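Local structure of SxtG (Microseira wollei, 6U1R) at residues Glu54-Trp59 / Ala188-Asn193; Phe194-Thr199 / Lys230-Asn235. The protein probably transfers an amidino group to an acceptor amine, as an amidinotransferase of the saxitoxin biosynthetic pathway. One frame throughout, in Å; residues are numbered along the deposited sequence.

How the contacts relate
Two neighbouring contacts, with centres about 10 Å apart, illustrate how aromatic side chains join a long irregular loop to its neighbours. Both draw on the long loop between strands 176-179 and 219-222: contact 1 ties its residues 188-193 to helix 53-57 and the turn after it, contact 2 ties residues 194-199 to the loop leading into helix 236-245. Contact 1 is largely buried but reaches the surface at Phe192, and it joins proline-aromatic packing to a water bridge. Contact 2 is smaller and rests on a histidine met by two phenylalanines, at CE1 and at NE2. Trp59 connects them, its ring meeting those of Phe194 and Phe196 edge-to-face.

Contact 1 (Glu54-Trp59 / Ala188-Asn193); sequences EPINKW and AQYDFN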
loop_
_atom_site.group_PDB
_atom_site.type_symbol
_atom_site.label_atom_id
_atom_site.label_comp_id
_atom_site.label_asym_id
_atom_site.label_seq_id
_atom_site.Cartn_x
_atom_site.Cartn_y
_atom_site.Cartn_z
ATOM N N GLU A 54 7.316 -7.708 21.736
ATOM C CA GLU A 54 6.506 -6.509 21.921
ATOM C C GLU A 54 6.259 -5.821 20.596
ATOM O O GLU A 54 7.075 -5.943 19.670
ATOM C CB GLU A 54 7.190 -5.522 22.888
ATOM C CG GLU A 54 7.536 -6.092 24.259
ATOM C CD GLU A 54 6.433 -5.903 25.288
ATOM O OE1 GLU A 54 6.646 -6.283 26.465
ATOM O OE2 GLU A 54 5.359 -5.369 24.928
ATOM N N PRO A 55 5.120 -5.108 20.478
ATOM C CA PRO A 55 4.058 -5.007 21.481
ATOM C C PRO A 55 2.901 -5.985 21.230
ATOM O O PRO A 55 1.901 -5.838 21.933
ATOM C CB PRO A 55 3.580 -3.564 21.317
ATOM C CG PRO A 55 3.696 -3.336 19.849
ATOM C CD PRO A 55 4.898 -4.153 19.382
ATOM N N ILE A 56 3.046 -6.939 20.295
ATOM C CA ILE A 56 1.952 -7.840 19.890
ATOM C C ILE A 56 2.139 -9.254 20.432
ATOM O O ILE A 56 1.235 -9.810 21.061
ATOM C CB ILE A 56 1.800 -7.868 18.356
ATOM C CG1 ILE A 56 1.350 -6.504 17.837
ATOM C CG2 ILE A 56 0.806 -8.961 17.928
ATOM C CD1 ILE A 56 1.505 -6.391 16.382
ATOM N N ASN A 57 3.265 -9.895 20.106
ATOM C CA ASN A 57 3.304 -11.351 20.151
ATOM C C ASN A 57 3.249 -11.908 21.566
ATOM O O ASN A 57 2.863 -13.067 21.747
ATOM C CB ASN A 57 4.529 -11.837 19.414
ATOM C CG ASN A 57 4.420 -11.548 17.940
ATOM O OD1 ASN A 57 3.332 -11.677 17.366
ATOM N ND2 ASN A 57 5.503 -11.094 17.334
ATOM N N LYS A 58 3.592 -11.125 22.574
ATOM C CA LYS A 58 3.438 -11.654 23.924
ATOM C C LYS A 58 1.991 -12.041 24.221
ATOM O O LYS A 58 1.746 -12.859 25.113
ATOM C CB LYS A 58 3.946 -10.650 24.957
ATOM C CG LYS A 58 3.113 -9.405 25.128
ATOM C CD LYS A 58 3.850 -8.456 26.071
ATOM C CE LYS A 58 3.044 -7.224 26.418
ATOM N NZ LYS A 58 3.762 -6.440 27.491
ATOM N N TRP A 59 1.028 -11.505 23.478
ATOM C CA TRP A 59 -0.378 -11.807 23.718
ATOM C C TRP A 59 -0.861 -13.032 22.946
ATOM O O TRP A 59 -2.052 -13.367 23.013
ATOM C CB TRP A 59 -1.230 -10.572 23.390
ATOM C CG TRP A 59 -0.859 -9.410 24.275
ATOM C CD1 TRP A 59 -0.250 -8.260 23.901
ATOM C CD2 TRP A 59 -1.041 -9.328 25.700
ATOM N NE1 TRP A 59 -0.038 -7.453 25.005
ATOM C CE2 TRP A 59 -0.524 -8.084 26.117
ATOM C CE3 TRP A 59 -1.600 -10.182 26.657
ATOM C CZ2 TRP A 59 -0.548 -7.670 27.453
ATOM C CZ3 TRP A 59 -1.622 -9.771 27.988
ATOM C CH2 TRP A 59 -1.101 -8.522 28.370
ATOM N N ALA A 188 -0.072 4.619 19.374
ATOM C CA ALA A 188 -1.528 4.698 19.490
ATOM C C ALA A 188 -2.260 3.494 18.883
ATOM O O ALA A 188 -3.446 3.301 19.171
ATOM C CB ALA A 188 -2.045 5.980 18.836
ATOM N N GLN A 189 -1.594 2.707 18.036
ATOM C CA GLN A 189 -2.187 1.514 17.432
ATOM C C GLN A 189 -2.271 0.342 18.408
ATOM O O GLN A 189 -2.906 -0.667 18.092
ATOM C CB GLN A 189 -1.376 1.133 16.178
ATOM C CG GLN A 189 -1.929 -0.066 15.369
ATOM C CD GLN A 189 -3.337 0.152 14.837
ATOM O OE1 GLN A 189 -3.843 1.268 14.817
ATOM N NE2 GLN A 189 -3.982 -0.942 14.397
ATOM N N TYR A 190 -1.691 0.461 19.611
ATOM C CA TYR A 190 -1.617 -0.650 20.547
ATOM C C TYR A 190 -2.106 -0.205 21.923
ATOM O O TYR A 190 -1.824 0.915 22.358
ATOM C CB TYR A 190 -0.176 -1.189 20.647
ATOM C CG TYR A 190 0.509 -1.346 19.309
ATOM C CD1 TYR A 190 0.193 -2.400 18.470
ATOM C CD2 TYR A 190 1.462 -0.429 18.887
ATOM C CE1 TYR A 190 0.822 -2.543 17.217
ATOM C CE2 TYR A 190 2.093 -0.554 17.659
ATOM C CZ TYR A 190 1.768 -1.618 16.826
ATOM O OH TYR A 190 2.405 -1.711 15.605
ATOM N N ASP A 191 -2.823 -1.098 22.599
ATOM C CA ASP A 191 -3.361 -0.857 23.941
ATOM C C ASP A 191 -2.308 -1.293 24.949
ATOM O O ASP A 191 -2.167 -2.479 25.247
ATOM C CB ASP A 191 -4.670 -1.615 24.129
ATOM C CG ASP A 191 -5.271 -1.432 25.514
ATOM O OD1 ASP A 191 -4.665 -0.742 26.352
ATOM O OD2 ASP A 191 -6.348 -2.016 25.752
ATOM N N PHE A 192 -1.557 -0.338 25.485
ATOM C CA PHE A 192 -0.507 -0.725 26.421
ATOM C C PHE A 192 -1.037 -1.039 27.813
ATOM O O PHE A 192 -0.254 -1.445 28.674
ATOM C CB PHE A 192 0.569 0.363 26.472
ATOM C CG PHE A 192 1.432 0.396 25.241
ATOM C CD1 PHE A 192 2.509 -0.470 25.114
ATOM C CD2 PHE A 192 1.140 1.252 24.187
ATOM C CE1 PHE A 192 3.303 -0.461 23.974
ATOM C CE2 PHE A 192 1.933 1.275 23.041
ATOM C CZ PHE A 192 3.015 0.418 22.934
ATOM N N ASN A 193 -2.341 -0.908 28.046
ATOM C CA ASN A 193 -2.957 -1.377 29.279
ATOM C C ASN A 193 -3.678 -2.708 29.093
ATOM O O ASN A 193 -4.466 -3.105 29.954
ATOM C CB ASN A 193 -3.918 -0.319 29.820
ATOM C CG ASN A 193 -3.225 1.007 30.082
ATOM O OD1 ASN A 193 -2.090 1.039 30.553
ATOM N ND2 ASN A 193 -3.894 2.105 29.749
HETATM O O HOH W 1 -0.052 -4.311 25.703
#
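A CH-pi contact between a proline and a tyrosine joins the short helix 53-57 to the loop between strands 176-179 and 219-222. Pro55 CG stands over the middle of the Tyr190 ring, 3.6 Å from its centroid and only 5° off the ring normal. The peptide bond before Pro55 is cis. On the opposite face of Tyr190 lies Gln189 CB, so the phenol is sandwiched between an aliphatic carbon of its own loop and one of the helix. The Tyr190 hydroxyl is anchored elsewhere, by a hydrogen bond to the backbone oxygen of Ala152.

Two further apolar touches widen the joint. Ile56, with CG1 anti to its carbonyl carbon (chi1 -66°), brings CD1 within 4.0 Å of Tyr190 CE1, while Pro55 CB meets Phe192 CE1 at 4.1 Å, toward the exposed end of the contact. Beyond them a water closes the polar side: it accepts from Trp59 NE1 at 3.2 Å and donates to Asp191 O at 2.8 Å. Each segment also has polar bonds of its own. Lys58 NZ makes a salt bridge to Glu54 OE1 at 3.1 Å, and an Asx turn from Asp191 OD1 to Asn193 N (2.9 Å) shapes the loop. Ile56, at the edge of this joint, lies about 7 Å from the predicted active-site residue Asp215, side chain to side chain, so the proline-on-tyrosine CH-pi joint packs near the probable active site of an amidinotransferase fold.

Contact 2 (Phe194-Thr199 / Lys230-Asn235); sequences FQFPQT and KSHVTN
His232 and Phe194 meet as an offset edge-to-face pair, the imidazole directing its edge at the phenyl face. The two planes stand at 88° and the centroids are 5.5 Å apart; the closest approach, 3.7 Å, is between His232 CE1 and Phe194 CZ. CE1 lies toward the CZ-CE2 side of the phenyl ring, 3.9 Å from Phe194 CE2, in keeping with the offset. Both first torsions serve this meeting. Phe194 carries CG opposite its backbone N (chi1 -180°), which extends the ring from the loop toward His232, whereas His232 has CG opposite its carbonyl carbon and reaches across to meet it.

A second phenylalanine approaches the same imidazole. Phe196 CE1 comes to 4.3 Å from His232 NE2, and the nitrogen sits at the edge of the Phe196 ring, near its plane. This is a looser touch than the Phe194 pair. Polar bonds outside the contact fix the rotation of the imidazole: ND1 is bonded to the backbone N of Val206, and NE2 to the backbone oxygen of Pro260. With ND1 and NE2 both engaged, CE1, the corner between them, is held toward Phe194 CZ.

The loop that carries His232 is itself stiffened by Ser231. Its OG accepts from Val233 N at 3.1 Å, in a nearly straight bond of 166°, and from Thr234 N at 3.2 Å, forming an ST turn that widens into an ST motif. Ser231 OG and Thr234 OG1 both bond to Asp218 OD2, and Thr234 OG1 also to the backbone N of Asp215; Asn235 then provides the N-cap of helix 236-245. The whole is an edge-to-face aromatic pair next to an ST motif and helix N-cap, with the His232 side chain about 9 Å from those of the predicted active-site residues Asp215 and His264.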
loop_
_atom_site.group_PDB
_atom_site.type_symbol
_atom_site.label_atom_id
_atom_site.label_comp_id
_atom_site.label_asym_id
_atom_site.label_seq_id
_atom_site.Cartn_x
_atom_site.Cartn_y
_atom_site.Cartn_z
ATOM N N PHE A 194 -3.403 -3.421 28.000
ATOM C CA PHE A 194 -4.197 -4.595 27.669
ATOM C C PHE A 194 -4.032 -5.689 28.720
ATOM O O PHE A 194 -2.939 -5.910 29.244
ATOM C CB PHE A 194 -3.810 -5.150 26.293
ATOM C CG PHE A 194 -4.611 -6.359 25.896
ATOM C CD1 PHE A 194 -5.863 -6.208 25.322
ATOM C CD2 PHE A 194 -4.127 -7.643 26.117
ATOM C CE1 PHE A 194 -6.617 -7.315 24.958
ATOM C CE2 PHE A 194 -4.876 -8.755 25.755
ATOM C CZ PHE A 194 -6.123 -8.594 25.187
ATOM N N GLN A 195 -5.137 -6.375 29.015
ATOM C CA GLN A 195 -5.145 -7.619 29.773
ATOM C C GLN A 195 -6.178 -8.545 29.144
ATOM O O GLN A 195 -7.217 -8.092 28.657
ATOM C CB GLN A 195 -5.499 -7.407 31.266
ATOM C CG GLN A 195 -4.593 -6.452 32.007
ATOM C CD GLN A 195 -3.168 -6.957 32.156
ATOM O OE1 GLN A 195 -2.875 -8.136 31.940
ATOM N NE2 GLN A 195 -2.271 -6.060 32.533
ATOM N N PHE A 196 -5.899 -9.846 29.160
ATOM C CA PHE A 196 -6.869 -10.790 28.624
ATOM C C PHE A 196 -8.215 -10.584 29.319
ATOM O O PHE A 196 -8.248 -10.325 30.529
ATOM C CB PHE A 196 -6.404 -12.233 28.825
ATOM C CG PHE A 196 -5.223 -12.635 27.968
ATOM C CD1 PHE A 196 -5.279 -12.577 26.583
ATOM C CD2 PHE A 196 -4.067 -13.113 28.562
ATOM C CE1 PHE A 196 -4.179 -12.965 25.809
ATOM C CE2 PHE A 196 -2.980 -13.511 27.796
ATOM C CZ PHE A 196 -3.038 -13.435 26.416
ATOM N N PRO A 197 -9.333 -10.672 28.598
ATOM C CA PRO A 197 -10.647 -10.624 29.254
ATOM C C PRO A 197 -10.845 -11.775 30.232
ATOM O O PRO A 197 -10.195 -12.816 30.152
ATOM C CB PRO A 197 -11.638 -10.735 28.088
ATOM C CG PRO A 197 -10.877 -10.444 26.858
ATOM C CD PRO A 197 -9.438 -10.721 27.129
ATOM N N GLN A 198 -11.798 -11.588 31.147
ATOM C CA GLN A 198 -12.240 -12.683 32.002
ATOM C C GLN A 198 -13.095 -13.670 31.206
ATOM O O GLN A 198 -13.538 -13.396 30.087
ATOM C CB GLN A 198 -13.025 -12.151 33.196
ATOM C CG GLN A 198 -12.189 -11.341 34.157
ATOM C CD GLN A 198 -11.038 -12.144 34.720
ATOM O OE1 GLN A 198 -11.149 -13.357 34.907
ATOM N NE2 GLN A 198 -9.917 -11.479 34.974
ATOM N N THR A 199 -13.331 -14.842 31.805
ATOM C CA THR A 199 -14.027 -15.912 31.090
ATOM C C THR A 199 -15.397 -15.454 30.606
ATOM O O THR A 199 -15.826 -15.812 29.501
ATOM C CB THR A 199 -14.166 -17.147 31.983
ATOM O OG1 THR A 199 -14.827 -16.790 33.204
ATOM C CG2 THR A 199 -12.797 -17.731 32.296
ATOM N N LYS A 230 -11.641 -10.425 13.868
ATOM C CA LYS A 230 -10.750 -9.551 14.622
ATOM C C LYS A 230 -9.735 -10.395 15.398
ATOM O O LYS A 230 -10.003 -11.541 15.751
ATOM C CB LYS A 230 -11.561 -8.676 15.584
ATOM C CG LYS A 230 -12.486 -7.655 14.881
ATOM C CD LYS A 230 -13.239 -6.763 15.881
ATOM C CE LYS A 230 -12.358 -5.621 16.356
ATOM N NZ LYS A 230 -13.081 -4.763 17.317
ATOM N N SER A 231 -8.555 -9.834 15.647
ATOM C CA SER A 231 -7.479 -10.573 16.307
ATOM C C SER A 231 -6.512 -9.577 16.926
ATOM O O SER A 231 -6.762 -8.373 16.928
ATOM C CB SER A 231 -6.739 -11.480 15.319
ATOM O OG SER A 231 -5.971 -10.680 14.460
ATOM N N HIS A 232 -5.388 -10.081 17.446
ATOM C CA HIS A 232 -4.370 -9.165 17.947
ATOM C C HIS A 232 -3.693 -8.340 16.859
ATOM O O HIS A 232 -2.949 -7.427 17.217
ATOM C CB HIS A 232 -3.335 -9.926 18.752
ATOM C CG HIS A 232 -3.862 -10.387 20.074
ATOM N ND1 HIS A 232 -4.317 -9.507 21.031
ATOM C CD2 HIS A 232 -4.055 -11.627 20.582
ATOM C CE1 HIS A 232 -4.738 -10.180 22.085
ATOM N NE2 HIS A 232 -4.588 -11.471 21.841
ATOM N N VAL A 233 -3.935 -8.598 15.571
ATOM C CA VAL A 233 -3.367 -7.773 14.512
ATOM C C VAL A 233 -4.409 -7.182 13.560
ATOM O O VAL A 233 -4.075 -6.235 12.835
ATOM C CB VAL A 233 -2.296 -8.544 13.704
ATOM C CG1 VAL A 233 -1.152 -8.966 14.611
ATOM C CG2 VAL A 233 -2.910 -9.744 12.992
ATOM N N THR A 234 -5.647 -7.672 13.539
ATOM C CA THR A 234 -6.666 -7.221 12.591
ATOM C C THR A 234 -7.761 -6.494 13.368
ATOM O O THR A 234 -8.381 -7.089 14.251
ATOM C CB THR A 234 -7.246 -8.408 11.812
ATOM O OG1 THR A 234 -6.230 -8.967 10.962
ATOM C CG2 THR A 234 -8.413 -7.971 10.937
ATOM N N ASN A 235 -7.976 -5.213 13.060
ATOM C CA ASN A 235 -8.989 -4.414 13.735
ATOM C C ASN A 235 -10.164 -4.110 12.812
ATOM O O ASN A 235 -10.228 -4.546 11.659
ATOM C CB ASN A 235 -8.378 -3.124 14.315
ATOM C CG ASN A 235 -7.822 -2.181 13.259
ATOM O OD1 ASN A 235 -7.866 -2.449 12.056
ATOM N ND2 ASN A 235 -7.275 -1.065 13.715
#